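Local atomic coordinates of methyl-accepting chemotaxis protein (Vibrio cholerae, PDB entry 6CEQ), a protein that probably senses oxygen as a chemoreceptor, binding heme in PAS domains such as the one described here and passing the signal on. Residues A[65-77]-A[88-100]. Residues are numbered along the deposited sequence; the frame is centred on the assembly and turned at random.
Sequences SIISNPERLPFTS and LTCIAMRDTKGEY. With HEM (protoporphyrin IX containing Fe), chain D.
P70 covers one face of the Y100 ring, its CB 3.7 Å from the centroid and almost on the normal, in a CH-pi contact. Proline suits this place because its rigid ring offers CB and CG, whose hydrogens are slightly positive, to the electron-rich face; the CB-CG-CD edge leans onto the tyrosine, with N and CA farther off. With CG anti to the backbone N (chi1 177°), the tyrosine reaches across to I67 of helix 60-68, where its OH donates to a lone pair of I67 O, in the carbonyl plane, at 2.6 Å. One side chain thus supplies both a greasy face and a polar tip.

Backbone hydrogen bonds join the antiparallel strands 75-81 and 84-94. F75 and C90 exchange two, F75 N to C90 O at 2.9 Å and C90 N to F75 O at 2.8 Å; S77 and L88 form the next hydrogen-bonded pair.

Apolar packing fills the inner side. The branches of L73 part, CD1 lying 4.0 Å from A92 CB and CD2 4.1 Å from C90 SG, where small residues admit its bulk. L88 CD2 meets the edge of the F75 ring, whereas CD1 comes within 3.5 Å of heme C2A.

At the pocket's polar edge, S77 OG lies 2.8 Å from heme O1A; serine sets a small hydroxyl beside this carboxylate.

The hairpin of this PAS sheet therefore presents hydrocarbon to the porphyrin and a hydroxyl near its carboxylate, while Y100 ties the helix carrying H62, whose NE2 is hydrogen-bonded to the heme, to the same sheet.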
# COMPACT_ATOMS: atom_id res chain seq x y z
N SER A 65 -5.17 11.81 -5.98
CA SER A 65 -4.54 13.12 -5.92
C SER A 65 -3.18 13.05 -5.22
O SER A 65 -2.24 13.76 -5.61
CB SER A 65 -5.48 14.10 -5.22
OG SER A 65 -4.82 15.30 -4.87
N ILE A 66 -3.05 12.15 -4.24
CA ILE A 66 -1.78 12.01 -3.55
C ILE A 66 -0.73 11.41 -4.48
O ILE A 66 0.39 11.94 -4.59
CB ILE A 66 -1.94 11.17 -2.27
CG1 ILE A 66 -2.83 11.89 -1.24
CG2 ILE A 66 -0.58 10.84 -1.66
CD1 ILE A 66 -3.25 11.00 -0.09
N ILE A 67 -1.08 10.37 -5.23
CA ILE A 67 -0.05 9.68 -6.02
C ILE A 67 0.12 10.31 -7.40
O ILE A 67 1.06 9.93 -8.12
CB ILE A 67 -0.34 8.18 -6.18
CG1 ILE A 67 -1.51 7.93 -7.15
CG2 ILE A 67 -0.61 7.55 -4.82
CD1 ILE A 67 -1.52 6.53 -7.75
N SER A 68 -0.76 11.23 -7.78
CA SER A 68 -0.64 11.99 -9.02
C SER A 68 0.24 13.23 -8.88
O SER A 68 0.59 13.84 -9.89
CB SER A 68 -2.02 12.41 -9.54
OG SER A 68 -2.81 11.26 -9.80
N ASN A 69 0.55 13.64 -7.65
CA ASN A 69 1.30 14.87 -7.38
C ASN A 69 2.58 14.54 -6.62
O ASN A 69 2.69 14.82 -5.41
CB ASN A 69 0.43 15.87 -6.62
CG ASN A 69 -0.71 16.42 -7.48
OD1 ASN A 69 -0.56 17.46 -8.11
ND2 ASN A 69 -1.84 15.71 -7.51
N PRO A 70 3.60 14.01 -7.30
CA PRO A 70 4.83 13.61 -6.60
C PRO A 70 5.57 14.76 -5.97
O PRO A 70 6.40 14.52 -5.08
CB PRO A 70 5.67 12.97 -7.72
CG PRO A 70 5.10 13.52 -8.99
CD PRO A 70 3.64 13.68 -8.74
N GLU A 71 5.28 16.00 -6.37
CA GLU A 71 5.94 17.15 -5.76
C GLU A 71 5.56 17.25 -4.29
O GLU A 71 6.37 17.69 -3.46
CB GLU A 71 5.57 18.43 -6.51
N ARG A 72 4.33 16.87 -3.95
CA ARG A 72 3.85 16.90 -2.57
C ARG A 72 4.17 15.63 -1.80
O ARG A 72 3.82 15.52 -0.62
CB ARG A 72 2.35 17.17 -2.51
CG ARG A 72 1.94 18.47 -3.22
CD ARG A 72 0.51 18.88 -2.92
NE ARG A 72 -0.52 17.94 -3.36
CZ ARG A 72 -1.38 18.20 -4.34
NH1 ARG A 72 -1.32 19.35 -4.99
NH2 ARG A 72 -2.30 17.30 -4.68
N LEU A 73 4.85 14.68 -2.43
CA LEU A 73 5.35 13.52 -1.71
C LEU A 73 6.71 13.87 -1.13
O LEU A 73 7.39 14.77 -1.63
CB LEU A 73 5.47 12.29 -2.62
CG LEU A 73 4.20 11.73 -3.27
CD1 LEU A 73 4.46 10.52 -4.18
CD2 LEU A 73 3.24 11.33 -2.16
N PRO A 74 7.14 13.21 -0.04
CA PRO A 74 6.51 12.10 0.69
C PRO A 74 5.24 12.47 1.48
O PRO A 74 5.06 13.60 1.93
CB PRO A 74 7.62 11.63 1.64
CG PRO A 74 8.46 12.83 1.85
CD PRO A 74 8.43 13.61 0.56
N PHE A 75 4.37 11.48 1.62
CA PHE A 75 3.11 11.59 2.35
C PHE A 75 3.11 10.58 3.49
O PHE A 75 3.50 9.43 3.30
CB PHE A 75 1.91 11.35 1.40
CG PHE A 75 0.57 11.40 2.08
CD1 PHE A 75 -0.14 12.58 2.15
CD2 PHE A 75 0.03 10.26 2.66
CE1 PHE A 75 -1.37 12.62 2.77
CE2 PHE A 75 -1.20 10.29 3.29
CZ PHE A 75 -1.90 11.47 3.34
N THR A 76 2.66 11.01 4.68
CA THR A 76 2.57 10.10 5.82
C THR A 76 1.21 10.21 6.47
O THR A 76 0.59 11.28 6.48
CB THR A 76 3.64 10.38 6.88
OG1 THR A 76 3.39 11.66 7.49
CG2 THR A 76 5.03 10.38 6.26
N SER A 77 0.75 9.10 7.03
CA SER A 77 -0.55 9.07 7.68
C SER A 77 -0.68 7.79 8.49
O SER A 77 0.06 6.83 8.29
CB SER A 77 -1.68 9.16 6.64
OG SER A 77 -2.92 9.46 7.24
N LEU A 88 1.60 4.80 7.70
CA LEU A 88 1.82 4.73 6.26
C LEU A 88 2.83 5.78 5.81
O LEU A 88 2.76 6.94 6.23
CB LEU A 88 0.50 4.94 5.51
CG LEU A 88 0.54 5.08 3.98
CD1 LEU A 88 -0.74 4.48 3.40
CD2 LEU A 88 0.68 6.53 3.52
N THR A 89 3.73 5.37 4.92
CA THR A 89 4.62 6.29 4.24
C THR A 89 4.52 6.05 2.74
O THR A 89 4.64 4.91 2.30
CB THR A 89 6.07 6.11 4.69
OG1 THR A 89 6.13 6.19 6.11
CG2 THR A 89 6.95 7.19 4.08
N CYS A 90 4.30 7.12 1.98
CA CYS A 90 4.23 7.05 0.52
C CYS A 90 5.33 7.94 -0.06
O CYS A 90 5.38 9.13 0.24
CB CYS A 90 2.86 7.50 0.03
SG CYS A 90 2.60 7.28 -1.74
N ILE A 91 6.19 7.35 -0.89
CA ILE A 91 7.31 8.08 -1.49
C ILE A 91 7.24 7.92 -3.00
O ILE A 91 6.63 6.98 -3.53
CB ILE A 91 8.68 7.59 -0.96
CG1 ILE A 91 8.88 6.11 -1.28
CG2 ILE A 91 8.78 7.83 0.53
CD1 ILE A 91 9.81 5.85 -2.45
N ALA A 92 7.88 8.85 -3.71
CA ALA A 92 7.90 8.83 -5.16
C ALA A 92 9.01 7.91 -5.64
O ALA A 92 10.17 8.05 -5.24
CB ALA A 92 8.10 10.24 -5.72
N MET A 93 8.67 6.97 -6.52
CA MET A 93 9.67 6.17 -7.21
C MET A 93 10.03 6.87 -8.51
O MET A 93 9.17 7.42 -9.19
CB MET A 93 9.15 4.77 -7.52
CG MET A 93 8.81 3.95 -6.32
SD MET A 93 8.46 2.26 -6.82
CE MET A 93 7.25 2.52 -8.12
N ARG A 94 11.32 6.85 -8.85
CA ARG A 94 11.76 7.51 -10.07
C ARG A 94 12.64 6.57 -10.90
O ARG A 94 13.29 5.68 -10.36
CB ARG A 94 12.51 8.80 -9.75
CG ARG A 94 11.66 9.76 -8.95
CD ARG A 94 12.35 11.05 -8.68
NE ARG A 94 11.43 11.99 -8.03
CZ ARG A 94 10.56 12.76 -8.67
NH1 ARG A 94 10.47 12.72 -10.00
NH2 ARG A 94 9.77 13.56 -7.98
N ASP A 95 12.65 6.78 -12.21
CA ASP A 95 13.53 5.99 -13.06
C ASP A 95 14.94 6.59 -13.04
O ASP A 95 15.21 7.57 -12.35
CB ASP A 95 12.97 5.87 -14.48
CG ASP A 95 12.90 7.20 -15.23
OD1 ASP A 95 13.52 8.20 -14.81
OD2 ASP A 95 12.22 7.23 -16.28
N THR A 96 15.85 5.99 -13.82
CA THR A 96 17.24 6.41 -13.79
C THR A 96 17.45 7.81 -14.35
O THR A 96 18.49 8.42 -14.09
CB THR A 96 18.12 5.44 -14.58
OG1 THR A 96 17.62 5.34 -15.91
CG2 THR A 96 18.11 4.07 -13.93
N LYS A 97 16.49 8.33 -15.11
CA LYS A 97 16.54 9.69 -15.62
C LYS A 97 15.70 10.66 -14.79
O LYS A 97 15.42 11.77 -15.25
CB LYS A 97 16.10 9.70 -17.09
CG LYS A 97 17.08 8.95 -17.98
CD LYS A 97 16.76 9.09 -19.46
CE LYS A 97 15.55 8.25 -19.83
NZ LYS A 97 15.45 8.04 -21.30
N GLY A 98 15.29 10.25 -13.59
CA GLY A 98 14.63 11.14 -12.66
C GLY A 98 13.13 11.28 -12.82
O GLY A 98 12.50 12.01 -12.04
N GLU A 99 12.53 10.58 -13.78
CA GLU A 99 11.10 10.71 -14.02
C GLU A 99 10.30 9.88 -13.03
O GLU A 99 10.68 8.75 -12.70
CB GLU A 99 10.76 10.28 -15.45
CG GLU A 99 11.14 11.29 -16.53
CD GLU A 99 10.33 12.57 -16.46
OE1 GLU A 99 10.82 13.56 -15.88
OE2 GLU A 99 9.19 12.59 -16.99
N TYR A 100 9.17 10.43 -12.57
CA TYR A 100 8.29 9.76 -11.62
C TYR A 100 7.65 8.53 -12.25
O TYR A 100 7.05 8.62 -13.33
CB TYR A 100 7.22 10.73 -11.13
CG TYR A 100 6.17 10.17 -10.19
CD1 TYR A 100 4.82 10.29 -10.49
CD2 TYR A 100 6.53 9.54 -9.00
CE1 TYR A 100 3.85 9.80 -9.63
CE2 TYR A 100 5.56 9.05 -8.13
CZ TYR A 100 4.23 9.18 -8.45
OH TYR A 100 3.27 8.69 -7.59
CHA HEM D . -4.89 4.52 2.75
CHB HEM D . -2.23 4.64 -1.29
CHC HEM D . -2.63 -0.23 -1.46
CHD HEM D . -6.60 0.22 1.29
C1A HEM D . -4.02 4.93 1.76
C2A HEM D . -3.32 6.15 1.75
C3A HEM D . -2.57 6.19 0.62
C4A HEM D . -2.81 5.00 -0.09
CMA HEM D . -1.66 7.31 0.20
CAA HEM D . -3.39 7.22 2.81
CBA HEM D . -4.69 8.01 2.66
CGA HEM D . -4.84 8.96 3.81
O1A HEM D . -4.36 8.68 4.93
O2A HEM D . -5.45 10.05 3.65
C1B HEM D . -2.06 3.28 -1.62
C2B HEM D . -1.13 2.85 -2.61
C3B HEM D . -1.22 1.49 -2.68
C4B HEM D . -2.25 1.10 -1.69
CMB HEM D . -0.22 3.73 -3.42
CAB HEM D . -0.45 0.59 -3.56
CBB HEM D . 0.85 0.78 -3.72
C1C HEM D . -3.78 -0.56 -0.74
C2C HEM D . -4.32 -1.84 -0.58
C3C HEM D . -5.46 -1.71 0.21
C4C HEM D . -5.60 -0.33 0.53
CMC HEM D . -3.77 -3.12 -1.15
CAC HEM D . -6.35 -2.81 0.64
CBC HEM D . -5.84 -3.97 1.01
C1D HEM D . -6.39 1.42 1.97
C2D HEM D . -7.22 1.83 3.11
C3D HEM D . -6.74 3.02 3.52
C4D HEM D . -5.63 3.35 2.62
CMD HEM D . -8.37 1.06 3.71
CAD HEM D . -7.26 3.85 4.66
CBD HEM D . -8.72 4.22 4.41
CGD HEM D . -8.84 4.95 3.10
O1D HEM D . -9.47 4.43 2.15
O2D HEM D . -8.32 6.07 2.96
NA HEM D . -3.69 4.23 0.63
NB HEM D . -2.70 2.22 -1.11
NC HEM D . -4.56 0.33 -0.06
ND HEM D . -5.47 2.36 1.73
FE HEM D . -4.17 2.33 0.39
O HOH W 1 -2.36 1.45 1.95